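Local coordinates for protein lysyl-trna-dependent l-ysyl-phosphatidylgycerol synthase (Bacillus licheniformis, PDB 4V36) that catalyses transfer of lysine from lysyl-tRNA to phosphatidylglycerol, a membrane lipid modification linked to bacterial resistance, at residues F209-P214 / I223-Y228. Residues are numbered along the deposited sequence; the frame is centred on the assembly and turned at random. Where two conformers were deposited one is given.
With LYN (2,6-diamino-hexanoic acid amide), chain C.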
# COMPACT_ATOMS: atom_id res chain seq x y z
N PHE A 209 -16.02 -2.85 -4.41
CA PHE A 209 -15.20 -2.04 -5.30
C PHE A 209 -13.73 -2.03 -4.89
O PHE A 209 -13.40 -2.19 -3.71
CB PHE A 209 -15.73 -0.61 -5.39
CG PHE A 209 -15.45 0.23 -4.17
CD1 PHE A 209 -16.33 0.23 -3.10
CD2 PHE A 209 -14.32 1.02 -4.10
CE1 PHE A 209 -16.09 1.01 -1.98
CE2 PHE A 209 -14.06 1.80 -2.98
CZ PHE A 209 -14.95 1.79 -1.93
N MET A 210 -12.86 -1.82 -5.87
CA MET A 210 -11.42 -1.69 -5.64
C MET A 210 -10.85 -0.65 -6.58
O MET A 210 -11.31 -0.51 -7.71
CB MET A 210 -10.70 -3.03 -5.85
CG MET A 210 -11.18 -4.17 -4.98
SD MET A 210 -11.51 -5.66 -5.94
CE MET A 210 -12.84 -5.08 -7.00
N ASN A 211 -9.84 0.09 -6.12
CA ASN A 211 -9.17 1.05 -6.99
C ASN A 211 -7.83 0.50 -7.48
O ASN A 211 -6.97 0.12 -6.69
CB ASN A 211 -8.98 2.39 -6.27
CG ASN A 211 -8.31 2.24 -4.92
OD1 ASN A 211 -8.34 1.17 -4.31
ND2 ASN A 211 -7.70 3.32 -4.44
N ILE A 212 -7.68 0.45 -8.80
CA ILE A 212 -6.49 -0.14 -9.42
C ILE A 212 -5.32 0.84 -9.45
O ILE A 212 -5.40 1.89 -10.09
CB ILE A 212 -6.79 -0.61 -10.86
CG1 ILE A 212 -8.10 -1.40 -10.91
CG2 ILE A 212 -5.63 -1.44 -11.40
CD1 ILE A 212 -8.09 -2.65 -10.06
N MET A 213 -4.24 0.48 -8.78
CA MET A 213 -3.10 1.38 -8.62
C MET A 213 -2.10 1.30 -9.77
O MET A 213 -1.76 0.21 -10.23
CB MET A 213 -2.39 1.09 -7.29
CG MET A 213 -3.25 1.33 -6.06
SD MET A 213 -3.71 3.06 -5.81
CE MET A 213 -5.31 3.14 -6.63
N PRO A 214 -1.65 2.47 -10.25
CA PRO A 214 -0.86 2.64 -11.48
C PRO A 214 0.38 1.76 -11.58
O PRO A 214 0.98 1.39 -10.58
CB PRO A 214 -0.46 4.12 -11.43
CG PRO A 214 -1.54 4.76 -10.66
CD PRO A 214 -1.94 3.77 -9.61
N ILE A 223 -4.01 -3.09 -5.95
CA ILE A 223 -5.13 -2.28 -5.50
C ILE A 223 -4.79 -1.63 -4.17
O ILE A 223 -3.80 -1.99 -3.52
CB ILE A 223 -6.41 -3.10 -5.37
CG1 ILE A 223 -6.21 -4.22 -4.35
CG2 ILE A 223 -6.83 -3.67 -6.71
CD1 ILE A 223 -7.44 -5.07 -4.14
N ASP A 224 -5.61 -0.67 -3.76
CA ASP A 224 -5.41 0.00 -2.49
C ASP A 224 -6.59 -0.31 -1.57
O ASP A 224 -6.43 -0.95 -0.53
CB ASP A 224 -5.26 1.51 -2.70
CG ASP A 224 -4.98 2.25 -1.42
OD1 ASP A 224 -4.54 1.62 -0.43
OD2 ASP A 224 -5.19 3.48 -1.40
N LEU A 225 -7.77 0.14 -1.97
CA LEU A 225 -8.99 -0.14 -1.23
C LEU A 225 -9.68 -1.39 -1.78
O LEU A 225 -9.72 -1.60 -2.99
CB LEU A 225 -9.95 1.05 -1.30
CG LEU A 225 -9.73 2.25 -0.36
CD1 LEU A 225 -8.45 3.00 -0.69
CD2 LEU A 225 -10.93 3.18 -0.42
N MET A 226 -10.19 -2.22 -0.88
CA MET A 226 -11.06 -3.32 -1.24
C MET A 226 -12.19 -3.41 -0.23
O MET A 226 -11.99 -3.86 0.90
CB MET A 226 -10.30 -4.65 -1.31
CG MET A 226 -11.22 -5.86 -1.47
SD MET A 226 -10.38 -7.45 -1.49
CE MET A 226 -9.83 -7.53 -3.19
N ARG A 227 -13.37 -2.95 -0.62
CA ARG A 227 -14.49 -2.85 0.31
C ARG A 227 -15.76 -3.45 -0.27
O ARG A 227 -15.99 -3.39 -1.47
CB ARG A 227 -14.71 -1.39 0.70
CG ARG A 227 -13.46 -0.75 1.30
CD ARG A 227 -13.65 0.69 1.73
NE ARG A 227 -12.42 1.19 2.34
CZ ARG A 227 -12.29 2.41 2.86
NH1 ARG A 227 -13.30 3.26 2.86
NH2 ARG A 227 -11.13 2.77 3.39
N TYR A 228 -16.56 -4.05 0.60
CA TYR A 228 -17.77 -4.74 0.17
C TYR A 228 -18.91 -4.55 1.17
O TYR A 228 -18.68 -4.34 2.36
CB TYR A 228 -17.49 -6.23 -0.02
CG TYR A 228 -16.76 -6.87 1.14
CD1 TYR A 228 -17.45 -7.32 2.26
CD2 TYR A 228 -15.38 -7.03 1.12
CE1 TYR A 228 -16.79 -7.90 3.32
CE2 TYR A 228 -14.71 -7.61 2.18
CZ TYR A 228 -15.42 -8.05 3.28
OH TYR A 228 -14.76 -8.63 4.33
N LYN C . -9.55 -0.89 2.22
CA LYN C . -8.90 0.17 2.97
CB LYN C . -9.12 -0.05 4.47
CG LYN C . -8.41 0.99 5.32
CD LYN C . -9.15 1.24 6.62
CE LYN C . -9.23 -0.02 7.48
NZ LYN C . -10.00 0.27 8.72
C LYN C . -7.43 0.19 2.66
O LYN C . -6.82 -0.86 2.59
NT LYN C . -6.83 1.37 2.46
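The antiparallel hairpin of strands 206-213 and 220-228 is regular at F209 and R227, a hydrogen-bonded pair: F209 N gives to R227 O (3.0 Å) and R227 N to F209 O (3.2 Å). Toward D224 the second strand turns a corner, and the side chain of N211 takes over the pairing. N211 CG lies between the backbone N and the carbonyl carbon (chi1 52°), which turns OD1 to L225 N, received on an in-plane lone pair at 2.6 Å, while D224 N is shared weakly between N211 OD1 and N211 O. This break lies in the acetyltransferase-like fold, where 224-227 line the pocket of the bound lysine amide, a probable mimic of the lysyl end of the tRNA. The carboxylate of D224 bonds to Y190, and G184 O to the ligand. R227 runs extended beside the F209 ring, R227 CB 3.9 Å from F209 CE1; its guanidinium has L225 CD2 over one face and the ligand's N at its edge, in plane. NH1 is hydrogen-bonded to S169 and NH2 forms a salt bridge with E178. On the sheet's other face, M210 SD meets M226 CE (3.7 Å) and I212 CD1 meets I223 CG2 (3.7 Å), with M210, I212 and M226 packing on helix 236-251.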